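Local atomic coordinates of beta-N-acetylhexosaminidase (Mycobacterium smegmatis, PDB entry 4YYF), a protein that probably catalyses the hydrolysis of terminal non-reducing N-acetyl-D-hexosamine residues in N-acetyl-beta-D-hexosaminides, as a member of glycosyl hydrolase family 3. Residues Val103-Glu106 and Arg112-Ser115; Gly107-Arg112 and Ala165-Ile170; Gly118-Pro121 and Glu125-Arg128; Thr152-Pro157 and Arg191-Ala196; Arg173-Asp178 and Glu184-Tyr189. The protein carries 1 engineered substitution. All coordinates share one frame; numbering follows the deposited sequence.

In the fold
All five contacts lie in the family 3 barrel domain, near strands 100-107 and 153-154 and helix 179-196. Interactions 4 and 5 are buried and share that helix: its L193 meets the strand and its Y185, A186 and Y189 meet a loop phenylalanine, the first mostly a leucine methyl against oxygens of the strand and its end, the second through carbon contacts. Interactions 1 and 3 are partly buried; the first mixes a carboxylate-to-backbone bond with aliphatic packing, while the second is carbon packing beside an amide. Interaction 2 lies at the surface and depends on an arginine gripping a loop. Interactions 1 and 2 share R112, and Q120 connects interaction 3 to interactions 1, 2 and 5.

Interaction 1: Val103-Glu106 and Arg112-Ser115; sequences VDEE and RLAS
E105 fastens the turn into helix 114-117 through its carboxylate, whose OE2 accepts a hydrogen bond from L113 N at 2.8 Å with an N-H...O angle of 151°. The backbone NH arrives nearly along the C-O axis of OE2. Two torsions put the group there: CG lies anti to the backbone N (chi1 -174°), and the chain then bends at chi2 (44°), bringing OE2 up to L113, which holds the N-cap position. The other carboxylate oxygen is gripped separately, since OE1 is hydrogen-bonded to S111 OG and forms a salt bridge with R142, so both oxygens of this buried group are engaged.

A second polar link is weak: the hydrogen bond from R112 N to D104 O measures 3.4 Å. R112 CG lies 3.5 Å from the same D104 O.

The apolar component comes from V103. Its CG2 branch contacts L113 CG and R112 CB, each at 3.9 Å, and its CG1 branch meets L113 CD1 at 4.0 Å. L113 CB in turn approaches E105 OE2 to 3.3 Å, which places aliphatic carbon beside the bonded carboxylate.

In the fold, strand 100-107 pairs antiparallel with strand 110-111, and the contact closes the path from that hairpin into helix 114-117. M146 of helix 132-148 packs on both E105 and L113.

Interaction 2: Gly107-Arg112 and Ala165-Ile170; sequences GGRVSR and AADTVI
R109 reaches out of the type II' turn G107-V110 and places its guanidinium against the loop at D167. A bend at chi3 (-53°) turns the end of the arginine, which is otherwise extended at chi2, so that NH1 and NH2 both address T168 O. The bond from R109 NH2 to T168 O is 3.0 Å long with an N-H...O angle of 137°, and the oxygen lies about 20° out of the guanidinium plane. The bond from NH1 to T168 O is weak.

D167 supplies the charge partner. Its OD1 stands 2.7 Å from R109 NH1 in a salt bridge whose hydrogen bond is weak; the carboxylate and guanidinium planes are steeply inclined to each other. D167 CA lies 3.5 Å above one face of the R109 guanidinium, and the A166 carbonyl covers that same face. D167 also centres an inverse gamma turn, while T168 OG1 braces the loop by donating to A165 O at 2.8 Å.

NE of R109 has a further salt-bridge partner in D172. The contact thus ties the hairpin of strands 100-107 and 110-111 to the loop between strand 153-154 and helix 179-196, with R173 packed beside R109.

Interaction 3: Gly118-Pro121 and Glu125-Arg128; sequences GSQP and ELAR
E125 meets P121 through its aliphatic base: the CB atoms of E125 and P121 are 3.9 Å apart, and E125 CG comes equally near to P121 CB. With CG anti to the backbone N (chi1 -171°), the glutamate runs alongside the proline before a bend at chi2 carries the carboxylate away from it. The backbone end is tied as well, because E125 N is hydrogen-bonded to S122 OG.

L126 follows and divides its two methyl groups. CD2 packs on the proline ring, 4.0 Å from P121 CB, while CD1 sits 3.4 Å from Q120 NE2. The leucine crosses both the glutamine and the proline at about a right angle. Its amide neighbour is firmly oriented: Q120 NE2 donates to P121 O over 2.9 Å at 170°, with that oxygen in the amide plane. NE2 is also hydrogen-bonded to E106 O, and Q120 OE1 pairs with Y189 OH, so the amide is fixed at both ends.

Beyond these partners L126 rests on V135 and I138 of helix 132-148. This is local packing at a loop-to-helix junction, where the residues leading into helix 123-129 pack against its first turn at the periphery of a TIM-barrel domain.

Interaction 4: Thr152-Pro157 and Arg191-Ala196; sequences TVDFAP and RGLRDA
D154 OD1, on the aspartate that L193 packs against, accepts a hydrogen bond from E105 N, joining two neighbouring parallel strands of the TIM barrel. The contact itself is the inner face of a beta-alpha-beta unit: strand 153-154 is followed by helix 179-196, which returns the chain to strand 199-205, parallel to and paired with the first.

L193 is the helix residue that does the touching, and it crosses D154 at about a right angle. CG of the aspartate lies anti to the backbone N (chi1 -174°), which directs the carboxylate to the helix side of the strand. With OD1 committed to E105, D154 OD2 is the oxygen facing the leucine methyls, 3.7 Å from L193 CD1 and 3.9 Å from L193 CD2. L193 CD1 also touches D154 CB, at 4.0 Å, so aliphatic and polar atoms of one residue share a leucine branch. These are van der Waals contacts.

M146 of helix 132-148 touches both D154 and L193, adding a second helix to this buried layer. Just past the strand, F155 centres an inverse gamma turn, and a cis peptide joins A156 to P157. The carbonyl preceding that cis bond reaches the same methyl group as the aspartate does: A156 O lies 3.6 Å from L193 CD1, with A156 CB further off at 4.4 Å.

Interaction 5: Arg173-Asp178 and Glu184-Tyr189; sequences RSFGSD and EYAGAY. With ACT (acetate ion), chain D.
The loop before helix 179-196 is anchored on that helix by the phenyl ring of F175, lying across the turn formed by Y185, A186 and Y189. One face of the ring rests on helix backbone: Y185 C is 4.3 Å above the F175 ring centre, and A186 N is offset toward the rim. Around the ring, F175 CD1 meets Y185 CB at 3.6 Å, while F175 CD2 approaches A186 CB at 3.8 Å on the other flank. The far end of the ring, F175 CZ, comes to 4.0 Å from Y189 CD2, which lies at the phenyl edge; the two aromatic side chains cross at about a right angle. Y185 touches F175 through CB; with CG anti to the carbonyl carbon (chi1 -79°) its ring leads away, its hydroxyl bonding to K130 O.

The loop is stiffened by an ST turn, in which S174 OG accepts from G176 N at 3.1 Å. Two residues before F175, R173 NH1 donates to acetate OXT over 2.8 Å at 160°, near the guanidinium plane; the bond from NH2 is weak. R173 NH2 also forms a salt bridge with E106. R173 packs on K203 and H204, the start of the KHFPGHG sequence characteristic of family 3 hexosaminidases. The acetate, probably from the crystallisation liquor, lies at a position consistent with the substrate pocket that family 3 enzymes carry at the C-terminal ends of the barrel strands.

Interaction 1: Val103-Glu106 and Arg112-Ser115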
# COMPACT_ATOMS: atom_id res chain seq x y z
N VAL A 103 7.04 4.41 0.79
CA VAL A 103 7.85 4.45 -0.41
C VAL A 103 7.73 3.11 -1.15
O VAL A 103 7.44 2.08 -0.53
CB VAL A 103 9.35 4.72 -0.04
CG1 VAL A 103 9.94 3.54 0.76
CG2 VAL A 103 10.19 4.99 -1.30
N ASP A 104 7.91 3.13 -2.46
CA ASP A 104 8.11 1.91 -3.25
C ASP A 104 9.60 1.54 -3.26
O ASP A 104 10.35 2.02 -4.10
CB ASP A 104 7.68 2.11 -4.70
CG ASP A 104 6.19 1.90 -4.92
OD1 ASP A 104 5.50 1.38 -4.02
OD2 ASP A 104 5.70 2.26 -6.02
N GLU A 105 10.03 0.67 -2.35
CA GLU A 105 11.43 0.26 -2.33
C GLU A 105 11.52 -1.27 -2.43
O GLU A 105 11.64 -1.97 -1.42
CB GLU A 105 12.12 0.81 -1.07
CG GLU A 105 13.61 0.56 -0.99
CD GLU A 105 14.33 0.84 -2.29
OE1 GLU A 105 14.77 -0.13 -2.94
OE2 GLU A 105 14.49 2.02 -2.66
N GLU A 106 11.43 -1.77 -3.66
CA GLU A 106 11.39 -3.21 -3.96
C GLU A 106 12.76 -3.73 -4.37
O GLU A 106 13.07 -4.90 -4.18
CB GLU A 106 10.42 -3.49 -5.12
CG GLU A 106 8.99 -3.02 -4.88
CD GLU A 106 8.14 -3.07 -6.14
OE1 GLU A 106 8.44 -3.89 -7.04
OE2 GLU A 106 7.16 -2.27 -6.23
N ARG A 112 13.08 3.57 -5.28
CA ARG A 112 13.10 5.03 -5.21
C ARG A 112 14.17 5.58 -4.27
O ARG A 112 14.56 6.74 -4.38
CB ARG A 112 11.71 5.57 -4.83
CG ARG A 112 10.56 5.06 -5.72
CD ARG A 112 10.89 5.15 -7.21
NE ARG A 112 9.74 4.79 -8.05
CZ ARG A 112 9.81 4.06 -9.17
NH1 ARG A 112 10.98 3.61 -9.60
NH2 ARG A 112 8.72 3.79 -9.86
N LEU A 113 14.67 4.75 -3.35
CA LEU A 113 15.71 5.21 -2.42
C LEU A 113 17.14 4.76 -2.79
O LEU A 113 18.09 4.99 -2.02
CB LEU A 113 15.37 4.77 -1.00
CG LEU A 113 14.01 5.25 -0.46
CD1 LEU A 113 13.80 4.71 0.96
CD2 LEU A 113 13.94 6.78 -0.49
N ALA A 114 17.30 4.16 -3.96
CA ALA A 114 18.60 3.59 -4.37
C ALA A 114 19.78 4.56 -4.29
O ALA A 114 20.91 4.15 -4.02
CB ALA A 114 18.52 2.96 -5.76
N SER A 115 19.53 5.84 -4.56
CA SER A 115 20.62 6.82 -4.56
C SER A 115 21.19 7.00 -3.15
O SER A 115 22.35 7.40 -2.98
CB SER A 115 20.12 8.17 -5.11
OG SER A 115 19.06 8.65 -4.32

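Interaction 2: Gly107-Arg112 and Ala165-Ile170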
# COMPACT_ATOMS: atom_id res chain seq x y z
N GLY A 107 13.55 -2.85 -4.98
CA GLY A 107 14.82 -3.24 -5.58
C GLY A 107 14.64 -3.30 -7.09
O GLY A 107 13.51 -3.24 -7.58
N GLY A 108 15.74 -3.44 -7.82
CA GLY A 108 15.66 -3.54 -9.27
C GLY A 108 15.07 -2.30 -9.92
O GLY A 108 15.58 -1.18 -9.74
N ARG A 109 13.99 -2.49 -10.69
CA ARG A 109 13.39 -1.39 -11.44
C ARG A 109 12.58 -0.43 -10.56
O ARG A 109 12.29 0.70 -10.97
CB ARG A 109 12.50 -1.93 -12.56
CG ARG A 109 13.30 -2.44 -13.77
CD ARG A 109 12.37 -2.95 -14.87
NE ARG A 109 11.46 -3.94 -14.30
CZ ARG A 109 10.15 -3.97 -14.50
NH1 ARG A 109 9.57 -3.08 -15.29
NH2 ARG A 109 9.43 -4.92 -13.92
N VAL A 110 12.21 -0.88 -9.37
CA VAL A 110 11.45 -0.04 -8.44
C VAL A 110 12.19 0.17 -7.13
O VAL A 110 12.00 -0.56 -6.16
CB VAL A 110 10.06 -0.65 -8.18
CG1 VAL A 110 9.21 0.29 -7.35
CG2 VAL A 110 9.36 -0.92 -9.51
N SER A 111 13.02 1.20 -7.09
CA SER A 111 13.91 1.39 -5.96
C SER A 111 14.12 2.89 -5.77
O SER A 111 15.19 3.43 -6.05
CB SER A 111 15.24 0.69 -6.25
OG SER A 111 16.06 0.62 -5.10
N ARG A 112 13.08 3.57 -5.28
CA ARG A 112 13.10 5.03 -5.21
C ARG A 112 14.17 5.58 -4.27
O ARG A 112 14.56 6.74 -4.38
CB ARG A 112 11.71 5.57 -4.83
CG ARG A 112 10.56 5.06 -5.72
CD ARG A 112 10.89 5.15 -7.21
NE ARG A 112 9.74 4.79 -8.05
CZ ARG A 112 9.81 4.06 -9.17
NH1 ARG A 112 10.98 3.61 -9.60
NH2 ARG A 112 8.72 3.79 -9.86
N ALA A 165 8.11 -11.28 -19.25
CA ALA A 165 9.40 -10.64 -19.50
C ALA A 165 9.76 -9.64 -18.40
O ALA A 165 8.88 -8.98 -17.84
CB ALA A 165 9.37 -9.94 -20.84
N ALA A 166 11.05 -9.54 -18.11
CA ALA A 166 11.53 -8.73 -16.99
C ALA A 166 10.98 -7.30 -16.92
O ALA A 166 10.46 -6.89 -15.89
CB ALA A 166 13.06 -8.72 -16.96
N ASP A 167 11.10 -6.54 -18.01
CA ASP A 167 10.68 -5.13 -17.98
C ASP A 167 9.23 -4.94 -18.43
O ASP A 167 8.94 -4.17 -19.35
CB ASP A 167 11.64 -4.26 -18.80
CG ASP A 167 11.44 -2.76 -18.60
OD1 ASP A 167 10.86 -2.34 -17.58
OD2 ASP A 167 11.88 -1.99 -19.48
N THR A 168 8.32 -5.67 -17.80
CA THR A 168 6.88 -5.46 -18.00
C THR A 168 6.32 -4.96 -16.68
O THR A 168 7.07 -4.77 -15.73
CB THR A 168 6.18 -6.75 -18.44
OG1 THR A 168 6.41 -7.76 -17.45
CG2 THR A 168 6.74 -7.23 -19.77
N VAL A 169 5.01 -4.72 -16.60
CA VAL A 169 4.43 -4.07 -15.42
C VAL A 169 4.83 -4.75 -14.10
O VAL A 169 5.29 -4.09 -13.16
CB VAL A 169 2.89 -3.87 -15.54
CG1 VAL A 169 2.18 -5.20 -15.82
CG2 VAL A 169 2.33 -3.19 -14.30
N ILE A 170 4.68 -6.07 -14.03
CA ILE A 170 5.18 -6.82 -12.89
C ILE A 170 6.56 -7.37 -13.27
O ILE A 170 7.58 -6.86 -12.80
CB ILE A 170 4.22 -7.94 -12.45
CG1 ILE A 170 2.84 -7.36 -12.12
CG2 ILE A 170 4.76 -8.67 -11.23
CD1 ILE A 170 2.90 -6.22 -11.10

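Interaction 3: Gly118-Pro121 and Glu125-Arg128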
# COMPACT_ATOMS: atom_id res chain seq x y z
N GLY A 118 21.70 2.45 -1.78
CA GLY A 118 22.36 1.51 -2.68
C GLY A 118 21.36 0.78 -3.54
O GLY A 118 20.18 0.69 -3.20
N SER A 119 21.80 0.22 -4.65
CA SER A 119 20.88 -0.56 -5.47
C SER A 119 20.84 -2.02 -5.02
O SER A 119 21.75 -2.52 -4.36
CB SER A 119 21.26 -0.46 -6.95
OG SER A 119 22.49 -1.10 -7.17
N GLN A 120 19.77 -2.71 -5.39
CA GLN A 120 19.58 -4.12 -5.08
C GLN A 120 19.10 -4.77 -6.36
O GLN A 120 18.38 -4.13 -7.14
CB GLN A 120 18.51 -4.25 -3.99
CG GLN A 120 18.10 -5.67 -3.61
CD GLN A 120 16.69 -5.71 -3.09
OE1 GLN A 120 16.43 -5.39 -1.93
NE2 GLN A 120 15.76 -6.08 -3.96
N PRO A 121 19.50 -6.03 -6.61
CA PRO A 121 18.92 -6.75 -7.76
C PRO A 121 17.40 -6.83 -7.66
O PRO A 121 16.82 -6.71 -6.58
CB PRO A 121 19.54 -8.15 -7.64
CG PRO A 121 20.85 -7.91 -6.94
CD PRO A 121 20.57 -6.80 -5.95
N GLU A 125 15.82 -11.63 -9.78
CA GLU A 125 17.24 -11.94 -9.73
C GLU A 125 17.65 -12.43 -8.33
O GLU A 125 18.50 -13.31 -8.19
CB GLU A 125 18.07 -10.72 -10.16
CG GLU A 125 19.56 -11.00 -10.37
CD GLU A 125 19.89 -11.81 -11.63
OE1 GLU A 125 18.97 -12.44 -12.23
OE2 GLU A 125 21.07 -11.82 -12.04
N LEU A 126 17.04 -11.88 -7.30
CA LEU A 126 17.33 -12.34 -5.94
C LEU A 126 16.96 -13.81 -5.79
O LEU A 126 17.72 -14.61 -5.24
CB LEU A 126 16.56 -11.52 -4.92
CG LEU A 126 17.04 -10.09 -4.69
CD1 LEU A 126 16.19 -9.44 -3.59
CD2 LEU A 126 18.52 -10.08 -4.30
N ALA A 127 15.80 -14.18 -6.32
CA ALA A 127 15.33 -15.55 -6.17
C ALA A 127 16.23 -16.51 -6.95
O ALA A 127 16.36 -17.68 -6.59
CB ALA A 127 13.89 -15.68 -6.62
N ARG A 128 16.88 -16.00 -7.99
CA ARG A 128 17.72 -16.85 -8.84
C ARG A 128 19.13 -17.01 -8.31
O ARG A 128 19.81 -17.98 -8.65
CB ARG A 128 17.78 -16.28 -10.26
CG ARG A 128 16.46 -16.33 -10.98
CD ARG A 128 16.52 -15.74 -12.37
NE ARG A 128 15.36 -16.18 -13.15
CZ ARG A 128 15.01 -15.70 -14.33
NH1 ARG A 128 13.94 -16.18 -14.95
NH2 ARG A 128 15.73 -14.73 -14.90

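Interaction 4: Thr152-Pro157 and Arg191-Ala196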
# COMPACT_ATOMS: atom_id res chain seq x y z
N THR A 152 8.64 4.64 7.38
CA THR A 152 7.92 3.70 8.27
C THR A 152 7.21 2.55 7.54
O THR A 152 6.91 1.50 8.15
CB THR A 152 6.93 4.43 9.20
OG1 THR A 152 5.84 4.98 8.45
CG2 THR A 152 7.63 5.56 9.93
N VAL A 153 6.94 2.75 6.26
CA VAL A 153 6.19 1.77 5.47
C VAL A 153 6.89 1.55 4.14
O VAL A 153 7.21 2.52 3.46
CB VAL A 153 4.76 2.25 5.17
CG1 VAL A 153 4.03 1.23 4.29
CG2 VAL A 153 3.96 2.51 6.45
N ASP A 154 7.11 0.30 3.76
CA ASP A 154 7.61 -0.01 2.41
C ASP A 154 6.53 -0.78 1.67
O ASP A 154 6.06 -1.82 2.14
CB ASP A 154 8.90 -0.85 2.48
CG ASP A 154 9.55 -1.08 1.10
OD1 ASP A 154 9.07 -0.50 0.09
OD2 ASP A 154 10.56 -1.81 1.03
N PHE A 155 6.15 -0.30 0.49
CA PHE A 155 5.19 -1.04 -0.33
C PHE A 155 5.91 -2.18 -1.03
O PHE A 155 6.14 -2.16 -2.23
CB PHE A 155 4.52 -0.10 -1.34
CG PHE A 155 3.65 0.95 -0.70
CD1 PHE A 155 2.71 0.59 0.27
CD2 PHE A 155 3.78 2.29 -1.04
CE1 PHE A 155 1.89 1.56 0.87
CE2 PHE A 155 2.97 3.27 -0.44
CZ PHE A 155 2.02 2.89 0.51
N ALA A 156 6.27 -3.18 -0.23
CA ALA A 156 6.98 -4.36 -0.69
C ALA A 156 6.82 -5.40 0.40
O ALA A 156 6.64 -5.04 1.56
CB ALA A 156 8.48 -4.02 -0.93
N PRO A 157 6.92 -6.69 0.06
CA PRO A 157 7.25 -7.29 -1.22
C PRO A 157 6.04 -7.48 -2.12
O PRO A 157 4.91 -7.67 -1.66
CB PRO A 157 7.77 -8.67 -0.83
CG PRO A 157 6.93 -9.03 0.39
CD PRO A 157 6.83 -7.71 1.14
N ARG A 191 9.81 -10.45 6.18
CA ARG A 191 10.30 -10.71 7.53
C ARG A 191 11.49 -9.79 7.85
O ARG A 191 11.62 -9.29 8.97
CB ARG A 191 10.65 -12.20 7.68
CG ARG A 191 10.99 -12.64 9.10
CD ARG A 191 11.00 -14.17 9.24
NE ARG A 191 11.66 -14.84 8.11
CZ ARG A 191 12.93 -15.24 8.10
NH1 ARG A 191 13.71 -15.04 9.17
NH2 ARG A 191 13.42 -15.83 7.02
N GLY A 192 12.35 -9.57 6.85
CA GLY A 192 13.50 -8.69 7.00
C GLY A 192 13.07 -7.26 7.24
O GLY A 192 13.59 -6.59 8.14
N LEU A 193 12.11 -6.79 6.46
CA LEU A 193 11.58 -5.43 6.64
C LEU A 193 10.96 -5.29 8.02
O LEU A 193 11.23 -4.33 8.74
CB LEU A 193 10.52 -5.12 5.58
CG LEU A 193 11.00 -4.95 4.13
CD1 LEU A 193 9.80 -4.68 3.23
CD2 LEU A 193 12.02 -3.82 4.01
N ARG A 194 10.12 -6.26 8.37
CA ARG A 194 9.44 -6.29 9.67
C ARG A 194 10.44 -6.27 10.82
O ARG A 194 10.25 -5.54 11.81
CB ARG A 194 8.55 -7.57 9.73
CG ARG A 194 7.93 -7.92 11.07
CD ARG A 194 7.01 -9.18 10.93
NE ARG A 194 6.16 -9.01 9.75
CZ ARG A 194 6.14 -9.79 8.68
NH1 ARG A 194 5.36 -9.47 7.66
NH2 ARG A 194 6.89 -10.89 8.63
N ASP A 195 11.50 -7.06 10.72
CA ASP A 195 12.50 -7.09 11.80
C ASP A 195 13.31 -5.79 11.91
O ASP A 195 13.89 -5.49 12.95
CB ASP A 195 13.43 -8.31 11.67
CG ASP A 195 12.73 -9.62 11.99
OD1 ASP A 195 11.60 -9.58 12.52
OD2 ASP A 195 13.30 -10.71 11.71
N ALA A 196 13.34 -5.02 10.82
CA ALA A 196 13.92 -3.68 10.84
C ALA A 196 12.95 -2.66 11.45
O ALA A 196 13.34 -1.54 11.78
CB ALA A 196 14.32 -3.24 9.43

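Interaction 5: Arg173-Asp178 and Glu184-Tyr189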
# COMPACT_ATOMS: atom_id res chain seq x y z
N ARG A 173 9.78 -7.78 -11.09
CA ARG A 173 9.39 -7.37 -9.74
C ARG A 173 8.82 -8.55 -8.96
O ARG A 173 8.61 -8.46 -7.75
CB ARG A 173 8.35 -6.25 -9.80
CG ARG A 173 8.84 -4.95 -10.43
CD ARG A 173 7.63 -4.05 -10.71
NE ARG A 173 6.97 -3.59 -9.48
CZ ARG A 173 5.75 -3.07 -9.44
NH1 ARG A 173 5.04 -2.96 -10.56
NH2 ARG A 173 5.25 -2.65 -8.29
N SER A 174 8.55 -9.64 -9.66
CA SER A 174 8.01 -10.85 -9.02
C SER A 174 9.12 -11.82 -8.66
O SER A 174 10.06 -12.01 -9.43
CB SER A 174 7.02 -11.55 -9.95
OG SER A 174 6.86 -12.91 -9.56
N PHE A 175 9.00 -12.45 -7.49
CA PHE A 175 10.00 -13.43 -7.06
C PHE A 175 9.94 -14.75 -7.83
O PHE A 175 10.85 -15.56 -7.72
CB PHE A 175 9.90 -13.70 -5.55
CG PHE A 175 10.43 -12.58 -4.69
CD1 PHE A 175 11.80 -12.46 -4.47
CD2 PHE A 175 9.58 -11.65 -4.14
CE1 PHE A 175 12.30 -11.43 -3.68
CE2 PHE A 175 10.07 -10.62 -3.36
CZ PHE A 175 11.44 -10.50 -3.14
N GLY A 176 8.88 -14.98 -8.59
CA GLY A 176 8.85 -16.18 -9.41
C GLY A 176 7.49 -16.56 -9.98
O GLY A 176 6.48 -15.91 -9.72
N SER A 177 7.49 -17.62 -10.77
CA SER A 177 6.28 -18.13 -11.42
C SER A 177 5.68 -19.26 -10.59
O SER A 177 4.60 -19.75 -10.90
CB SER A 177 6.62 -18.66 -12.81
OG SER A 177 7.68 -19.59 -12.75
N ASP A 178 6.39 -19.67 -9.55
CA ASP A 178 5.94 -20.74 -8.67
C ASP A 178 5.49 -20.10 -7.36
O ASP A 178 6.29 -19.47 -6.68
CB ASP A 178 7.09 -21.73 -8.44
CG ASP A 178 6.68 -22.93 -7.59
OD1 ASP A 178 5.71 -22.84 -6.82
OD2 ASP A 178 7.36 -23.97 -7.68
N GLU A 184 8.18 -18.40 -0.12
CA GLU A 184 9.47 -18.46 0.56
C GLU A 184 10.24 -17.15 0.48
O GLU A 184 10.66 -16.61 1.50
CB GLU A 184 10.32 -19.60 -0.00
CG GLU A 184 11.53 -19.91 0.85
CD GLU A 184 12.47 -20.90 0.19
OE1 GLU A 184 12.23 -21.26 -0.98
OE2 GLU A 184 13.44 -21.31 0.86
N TYR A 185 10.40 -16.62 -0.73
CA TYR A 185 11.26 -15.45 -0.92
C TYR A 185 10.61 -14.13 -0.51
O TYR A 185 11.22 -13.32 0.21
CB TYR A 185 11.80 -15.39 -2.36
CG TYR A 185 12.96 -16.33 -2.56
CD1 TYR A 185 12.75 -17.69 -2.77
CD2 TYR A 185 14.26 -15.86 -2.52
CE1 TYR A 185 13.82 -18.56 -2.95
CE2 TYR A 185 15.34 -16.71 -2.69
CZ TYR A 185 15.11 -18.06 -2.90
OH TYR A 185 16.19 -18.89 -3.08
N ALA A 186 9.36 -13.90 -0.92
CA ALA A 186 8.68 -12.68 -0.46
C ALA A 186 8.49 -12.74 1.06
O ALA A 186 8.56 -11.71 1.75
CB ALA A 186 7.34 -12.51 -1.16
N GLY A 187 8.23 -13.93 1.58
CA GLY A 187 8.08 -14.09 3.02
C GLY A 187 9.35 -13.67 3.75
O GLY A 187 9.29 -12.99 4.79
N ALA A 188 10.49 -14.05 3.20
CA ALA A 188 11.78 -13.69 3.76
C ALA A 188 11.97 -12.19 3.67
O ALA A 188 12.47 -11.56 4.61
CB ALA A 188 12.92 -14.42 3.03
N TYR A 189 11.58 -11.61 2.53
CA TYR A 189 11.77 -10.18 2.32
C TYR A 189 10.90 -9.41 3.32
O TYR A 189 11.33 -8.42 3.91
CB TYR A 189 11.47 -9.76 0.86
CG TYR A 189 12.21 -8.50 0.45
CD1 TYR A 189 11.72 -7.24 0.81
CD2 TYR A 189 13.40 -8.55 -0.27
CE1 TYR A 189 12.42 -6.07 0.46
CE2 TYR A 189 14.09 -7.38 -0.63
CZ TYR A 189 13.59 -6.16 -0.26
OH TYR A 189 14.27 -5.00 -0.61
C ACT D . 1.50 -1.48 -9.80
O ACT D . 1.05 -0.49 -9.18
OXT ACT D . 2.72 -1.47 -10.05
CH3 ACT D . 0.62 -2.62 -10.25